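Local atomic coordinates of probable cell division protein WhiA (PDB entry 3HYI), a protein that is probably involved in cell division and chromosome segregation, joining a degenerate LAGLIDADG homing-endonuclease domain to a DNA-binding helix-turn-helix domain. Residues A[64-69]-A[91-96]; A[250-255]-A[282-287]. All coordinates share one frame; numbering follows the deposited sequence.

Contact 1: residues A[64-69]-A[91-96]; sequences NLMKYL and ITAEYS
In the N-terminal half of the degenerate LAGLIDADG domain, helix 56-68 lies against the four-stranded antiparallel sheet, and Met66 reaches from this helix to Ala93, near the end of strand 88-94. The methyl carbon CE of Met66 comes within 3.6 Å of Ala93 CB, so the link between helix and strand is essentially methyl against methyl. The CA atoms of the same two residues, 8.4 Å apart, are the nearest pair of the two segments, a gap that the long thioether chain spans towards the short alanine. Both CB atoms point towards the opposite segment. Met66 does not run out straight: its CG lies beside the backbone N, and the chain bends at both CB-CG (chi2 -59°) and CG-SD (chi3 -81°). These bends bring CE, rather than SD, nearest to Ala93 CB. CE also lies 4.3 Å from Glu94 O, no more than a loose contact.

As in LAGLIDADG proteins, helices pack on an antiparallel sheet of strand order 1-2-4-3, and strand 88-94 is an inner strand here, between 48-53 and 73-79. Its backbone is paired on both edges: Ala93 bonds with Ile49, and Thr92 with Ser74 and Glu75. Further back along the same strand, Ile91 packs on Ser59 and Leu62 and continues the packing along helix 56-68. Met66 also touches Lys71, in the connection that leads to strand 73-79. The carboxylate of Glu94 takes another course: its OE1 is hydrogen-bonded to a glycerol molecule, probably from the crystallisation liquor.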
loop_
_atom_site.group_PDB
_atom_site.type_symbol
_atom_site.label_atom_id
_atom_site.label_comp_id
_atom_site.label_asym_id
_atom_site.label_seq_id
_atom_site.Cartn_x
_atom_site.Cartn_y
_atom_site.Cartn_z
ATOM N N ASN A 64 -18.016 -0.544 26.766
ATOM C CA ASN A 64 -19.363 -0.767 26.237
ATOM C C ASN A 64 -19.785 -2.241 26.273
ATOM O O ASN A 64 -20.958 -2.547 26.496
ATOM C CB ASN A 64 -19.484 -0.222 24.813
ATOM C CG ASN A 64 -19.390 1.300 24.749
ATOM O OD1 ASN A 64 -19.500 1.992 25.762
ATOM N ND2 ASN A 64 -19.193 1.825 23.542
ATOM N N LEU A 65 -18.834 -3.145 26.051
ATOM C CA LEU A 65 -19.097 -4.587 26.144
ATOM C C LEU A 65 -19.426 -5.000 27.575
ATOM O O LEU A 65 -20.378 -5.745 27.812
ATOM C CB LEU A 65 -17.891 -5.393 25.641
ATOM C CG LEU A 65 -17.847 -5.813 24.164
ATOM C CD1 LEU A 65 -18.727 -4.952 23.295
ATOM C CD2 LEU A 65 -16.409 -5.778 23.662
ATOM N N MET A 66 -18.628 -4.513 28.521
ATOM C CA MET A 66 -18.851 -4.786 29.945
ATOM C C MET A 66 -20.173 -4.204 30.449
ATOM O O MET A 66 -20.807 -4.770 31.341
ATOM C CB MET A 66 -17.688 -4.241 30.779
ATOM C CG MET A 66 -16.375 -4.980 30.569
ATOM S SD MET A 66 -16.469 -6.742 30.950
ATOM C CE MET A 66 -16.311 -6.711 32.734
ATOM N N LYS A 67 -20.572 -3.074 29.872
ATOM C CA LYS A 67 -21.854 -2.442 30.176
ATOM C C LYS A 67 -23.017 -3.275 29.634
ATOM O O LYS A 67 -24.032 -3.441 30.310
ATOM C CB LYS A 67 -21.883 -1.036 29.579
ATOM C CG LYS A 67 -23.212 -0.300 29.670
ATOM C CD LYS A 67 -23.113 1.034 28.942
ATOM C CE LYS A 67 -24.476 1.623 28.628
ATOM N NZ LYS A 67 -25.073 2.295 29.811
ATOM N N TYR A 68 -22.865 -3.783 28.412
ATOM C CA TYR A 68 -23.858 -4.676 27.820
ATOM C C TYR A 68 -24.104 -5.888 28.721
ATOM O O TYR A 68 -25.247 -6.303 28.907
ATOM C CB TYR A 68 -23.420 -5.137 26.421
ATOM C CG TYR A 68 -24.403 -6.084 25.751
ATOM C CD1 TYR A 68 -24.465 -7.429 26.115
ATOM C CD2 TYR A 68 -25.272 -5.635 24.757
ATOM C CE1 TYR A 68 -25.363 -8.296 25.518
ATOM C CE2 TYR A 68 -26.176 -6.506 24.148
ATOM C CZ TYR A 68 -26.212 -7.833 24.536
ATOM O OH TYR A 68 -27.097 -8.704 23.944
ATOM N N LEU A 69 -23.025 -6.438 29.276
ATOM C CA LEU A 69 -23.084 -7.630 30.128
ATOM C C LEU A 69 -23.404 -7.326 31.602
ATOM O O LEU A 69 -23.581 -8.246 32.393
ATOM C CB LEU A 69 -21.757 -8.397 30.038
ATOM C CG LEU A 69 -21.398 -8.963 28.657
ATOM C CD1 LEU A 69 -19.911 -9.316 28.561
ATOM C CD2 LEU A 69 -22.267 -10.174 28.326
ATOM N N ILE A 91 -6.968 -1.561 32.160
ATOM C CA ILE A 91 -8.353 -1.722 32.585
ATOM C C ILE A 91 -8.496 -3.046 33.333
ATOM O O ILE A 91 -8.241 -4.113 32.772
ATOM C CB ILE A 91 -9.325 -1.673 31.386
ATOM C CG1 ILE A 91 -9.132 -0.369 30.603
ATOM C CG2 ILE A 91 -10.768 -1.800 31.860
ATOM C CD1 ILE A 91 -9.988 -0.255 29.357
ATOM N N THR A 92 -8.886 -2.962 34.604
ATOM C CA THR A 92 -9.102 -4.144 35.434
ATOM C C THR A 92 -10.595 -4.400 35.586
ATOM O O THR A 92 -11.346 -3.522 36.009
ATOM C CB THR A 92 -8.466 -3.984 36.827
ATOM O OG1 THR A 92 -7.061 -3.748 36.685
ATOM C CG2 THR A 92 -8.680 -5.239 37.664
ATOM N N ALA A 93 -11.015 -5.611 35.231
ATOM C CA ALA A 93 -12.418 -6.001 35.287
ATOM C C ALA A 93 -12.578 -7.317 36.032
ATOM O O ALA A 93 -11.614 -8.060 36.225
ATOM C CB ALA A 93 -12.986 -6.118 33.885
ATOM N N GLU A 94 -13.811 -7.595 36.443
ATOM C CA GLU A 94 -14.131 -8.804 37.190
ATOM C C GLU A 94 -14.191 -10.000 36.248
ATOM O O GLU A 94 -14.769 -9.911 35.163
ATOM C CB GLU A 94 -15.472 -8.632 37.903
ATOM C CG GLU A 94 -15.738 -9.654 39.000
ATOM C CD GLU A 94 -16.741 -9.157 40.027
ATOM O OE1 GLU A 94 -17.637 -8.367 39.656
ATOM O OE2 GLU A 94 -16.633 -9.557 41.207
ATOM N N TYR A 95 -13.585 -11.112 36.660
ATOM C CA TYR A 95 -13.633 -12.343 35.879
ATOM C C TYR A 95 -14.964 -13.063 36.088
ATOM O O TYR A 95 -15.474 -13.149 37.209
ATOM C CB TYR A 95 -12.481 -13.291 36.234
ATOM C CG TYR A 95 -12.592 -14.620 35.516
ATOM C CD1 TYR A 95 -12.336 -14.712 34.150
ATOM C CD2 TYR A 95 -12.988 -15.775 36.190
ATOM C CE1 TYR A 95 -12.450 -15.915 33.477
ATOM C CE2 TYR A 95 -13.106 -16.991 35.522
ATOM C CZ TYR A 95 -12.834 -17.049 34.162
ATOM O OH TYR A 95 -12.944 -18.237 33.479
ATOM N N SER A 96 -15.509 -13.577 34.991
ATOM C CA SER A 96 -16.702 -14.412 35.015
ATOM C C SER A 96 -16.453 -15.628 34.122
ATOM O O SER A 96 -15.922 -15.493 33.019
ATOM C CB SER A 96 -17.910 -13.610 34.524
ATOM O OG SER A 96 -19.053 -14.431 34.371
#

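Contact 2: residues A[250-255]-A[282-287]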
loop_
_atom_site.group_PDB
_atom_site.type_symbol
_atom_site.label_atom_id
_atom_site.label_comp_id
_atom_site.label_asym_id
_atom_site.label_seq_id
_atom_site.Cartn_x
_atom_site.Cartn_y
_atom_site.Cartn_z
ATOM N N ARG A 250 32.696 17.051 -38.254
ATOM C CA ARG A 250 32.795 15.685 -37.743
ATOM C C ARG A 250 31.422 15.087 -37.457
ATOM O O ARG A 250 31.202 13.895 -37.682
ATOM C CB ARG A 250 33.640 15.648 -36.469
ATOM C CG ARG A 250 35.092 16.027 -36.686
ATOM C CD ARG A 250 35.920 15.739 -35.446
ATOM N NE ARG A 250 35.657 16.701 -34.373
ATOM C CZ ARG A 250 36.166 17.933 -34.311
ATOM N NH1 ARG A 250 36.973 18.389 -35.268
ATOM N NH2 ARG A 250 35.863 18.723 -33.284
ATOM N N VAL A 251 30.510 15.917 -36.955
ATOM C CA VAL A 251 29.140 15.497 -36.655
ATOM C C VAL A 251 28.362 15.160 -37.931
ATOM O O VAL A 251 27.598 14.189 -37.960
ATOM C CB VAL A 251 28.392 16.585 -35.847
ATOM C CG1 VAL A 251 26.903 16.271 -35.739
ATOM C CG2 VAL A 251 29.012 16.728 -34.461
ATOM N N ALA A 252 28.564 15.962 -38.977
ATOM C CA ALA A 252 27.940 15.725 -40.282
ATOM C C ALA A 252 28.423 14.417 -40.899
ATOM O O ALA A 252 27.623 13.644 -41.422
ATOM C CB ALA A 252 28.222 16.888 -41.227
ATOM N N LEU A 253 29.731 14.176 -40.830
ATOM C CA LEU A 253 30.324 12.941 -41.348
ATOM C C LEU A 253 29.829 11.693 -40.609
ATOM O O LEU A 253 29.443 10.710 -41.238
ATOM C CB LEU A 253 31.854 13.004 -41.274
ATOM C CG LEU A 253 32.561 13.958 -42.242
ATOM C CD1 LEU A 253 34.057 13.948 -41.982
ATOM C CD2 LEU A 253 32.266 13.596 -43.689
ATOM N N VAL A 254 29.848 11.740 -39.281
ATOM C CA VAL A 254 29.428 10.602 -38.458
ATOM C C VAL A 254 27.953 10.238 -38.682
ATOM O O VAL A 254 27.613 9.059 -38.770
ATOM C CB VAL A 254 29.711 10.855 -36.950
ATOM C CG1 VAL A 254 28.866 9.956 -36.072
ATOM C CG2 VAL A 254 31.188 10.642 -36.650
ATOM N N ARG A 255 27.091 11.247 -38.784
ATOM C CA ARG A 255 25.680 11.024 -39.115
ATOM C C ARG A 255 25.534 10.367 -40.492
ATOM O O ARG A 255 24.787 9.404 -40.648
ATOM C CB ARG A 255 24.907 12.347 -39.089
ATOM C CG ARG A 255 23.452 12.270 -39.576
ATOM C CD ARG A 255 22.491 11.775 -38.501
ATOM N NE ARG A 255 22.537 10.329 -38.301
ATOM C CZ ARG A 255 21.801 9.659 -37.415
ATOM N NH1 ARG A 255 20.947 10.286 -36.615
ATOM N NH2 ARG A 255 21.926 8.346 -37.326
ATOM N N LYS A 282 21.258 20.579 -34.934
ATOM C CA LYS A 282 20.322 21.699 -35.113
ATOM C C LYS A 282 20.982 22.870 -35.847
ATOM O O LYS A 282 20.364 23.500 -36.707
ATOM C CB LYS A 282 19.778 22.173 -33.766
ATOM C CG LYS A 282 18.912 21.150 -33.051
ATOM N N ARG A 283 22.237 23.156 -35.504
ATOM C CA ARG A 283 23.018 24.176 -36.204
ATOM C C ARG A 283 23.231 23.824 -37.672
ATOM O O ARG A 283 23.129 24.687 -38.546
ATOM C CB ARG A 283 24.383 24.367 -35.541
ATOM C CG ARG A 283 24.333 25.096 -34.210
ATOM C CD ARG A 283 25.662 25.779 -33.916
ATOM N NE ARG A 283 26.636 24.871 -33.310
ATOM C CZ ARG A 283 27.959 24.945 -33.467
ATOM N NH1 ARG A 283 28.517 25.869 -34.247
ATOM N NH2 ARG A 283 28.738 24.069 -32.849
ATOM N N ILE A 284 23.543 22.557 -37.928
ATOM C CA ILE A 284 23.754 22.067 -39.287
ATOM C C ILE A 284 22.482 22.230 -40.123
ATOM O O ILE A 284 22.538 22.668 -41.270
ATOM C CB ILE A 284 24.220 20.590 -39.282
ATOM C CG1 ILE A 284 25.670 20.499 -38.799
ATOM C CG2 ILE A 284 24.094 19.974 -40.668
ATOM C CD1 ILE A 284 26.129 19.086 -38.492
ATOM N N ILE A 285 21.341 21.889 -39.536
ATOM C CA ILE A 285 20.043 22.073 -40.192
ATOM C C ILE A 285 19.756 23.557 -40.466
ATOM O O ILE A 285 19.262 23.908 -41.539
ATOM C CB ILE A 285 18.903 21.449 -39.357
ATOM C CG1 ILE A 285 19.001 19.921 -39.393
ATOM C CG2 ILE A 285 17.536 21.890 -39.873
ATOM C CD1 ILE A 285 18.085 19.228 -38.402
ATOM N N LYS A 286 20.072 24.413 -39.496
ATOM C CA LYS A 286 19.951 25.869 -39.655
ATOM C C LYS A 286 20.791 26.373 -40.835
ATOM O O LYS A 286 20.330 27.201 -41.622
ATOM C CB LYS A 286 20.342 26.582 -38.347
ATOM C CG LYS A 286 20.715 28.069 -38.459
ATOM C CD LYS A 286 19.546 28.949 -38.885
ATOM C CE LYS A 286 19.998 30.394 -39.062
ATOM N NZ LYS A 286 18.876 31.320 -39.390
ATOM N N ILE A 287 22.015 25.863 -40.956
ATOM C CA ILE A 287 22.898 26.212 -42.075
ATOM C C ILE A 287 22.350 25.724 -43.421
ATOM O O ILE A 287 22.458 26.423 -44.426
ATOM C CB ILE A 287 24.330 25.659 -41.858
ATOM C CG1 ILE A 287 25.042 26.457 -40.759
ATOM C CG2 ILE A 287 25.141 25.719 -43.147
ATOM C CD1 ILE A 287 26.360 25.857 -40.321
#
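Ile284, on the last helix of the C-terminal helix-turn-helix domain, directs its side chain at Val251 and Ala252 on helix 246-257. Helix 274-288, which carries Ile284, lies in the predicted DNA-binding helix-turn-helix motif, and helix 246-257 packs against it.

The apolar contacts all pass through one methyl group. CD1 of Ile284 is 4.0 Å from Val251 CG1 and 4.1 Å from Ala252 CB, so it rests between two consecutive residues of the opposite helix. The isoleucine has its CG1 anti to the carbonyl carbon and continues nearly straight (chi2 168°), which carries CD1 out to the neighbouring helix. Leu248, one turn earlier on helix 246-257, and Ile235 of the long helix 207-238 also pack on Ile284, while Val251 also meets Ile277 and Leu281 of the same helix as Ile284.

Polar interactions lie beside this buried patch. Arg283 forms a salt bridge with Asp247, a second tie between the two helices, and Arg255 hydrogen-bonds to Gln228 of helix 207-238 and to the carbonyls of Asn258 and Leu261.

The backbone is touched as well: CD1 of Ile284 lies 4.0 Å from Ala252 N.

In the fold
The two contacts belong to different domains at the two ends of an elongated chain. Their centres are 86 Å apart, on opposite sides of the chain's centre, and their nearest atoms are separated by about 71 Å. They follow one another in sequence: contact 1 closes within the N-terminal LAGLIDADG-like region before contact 2 opens in the C-terminal helix-turn-helix region, and they share no helix, strand or sheet. Contact 1 joins a helix to an antiparallel sheet, whereas contact 2 joins two helices in an all-helical setting. This separation matches the bipartite architecture of WhiA, in which a linker connects a degenerate homing-endonuclease domain to a DNA-binding domain, each with its own hydrophobic packing.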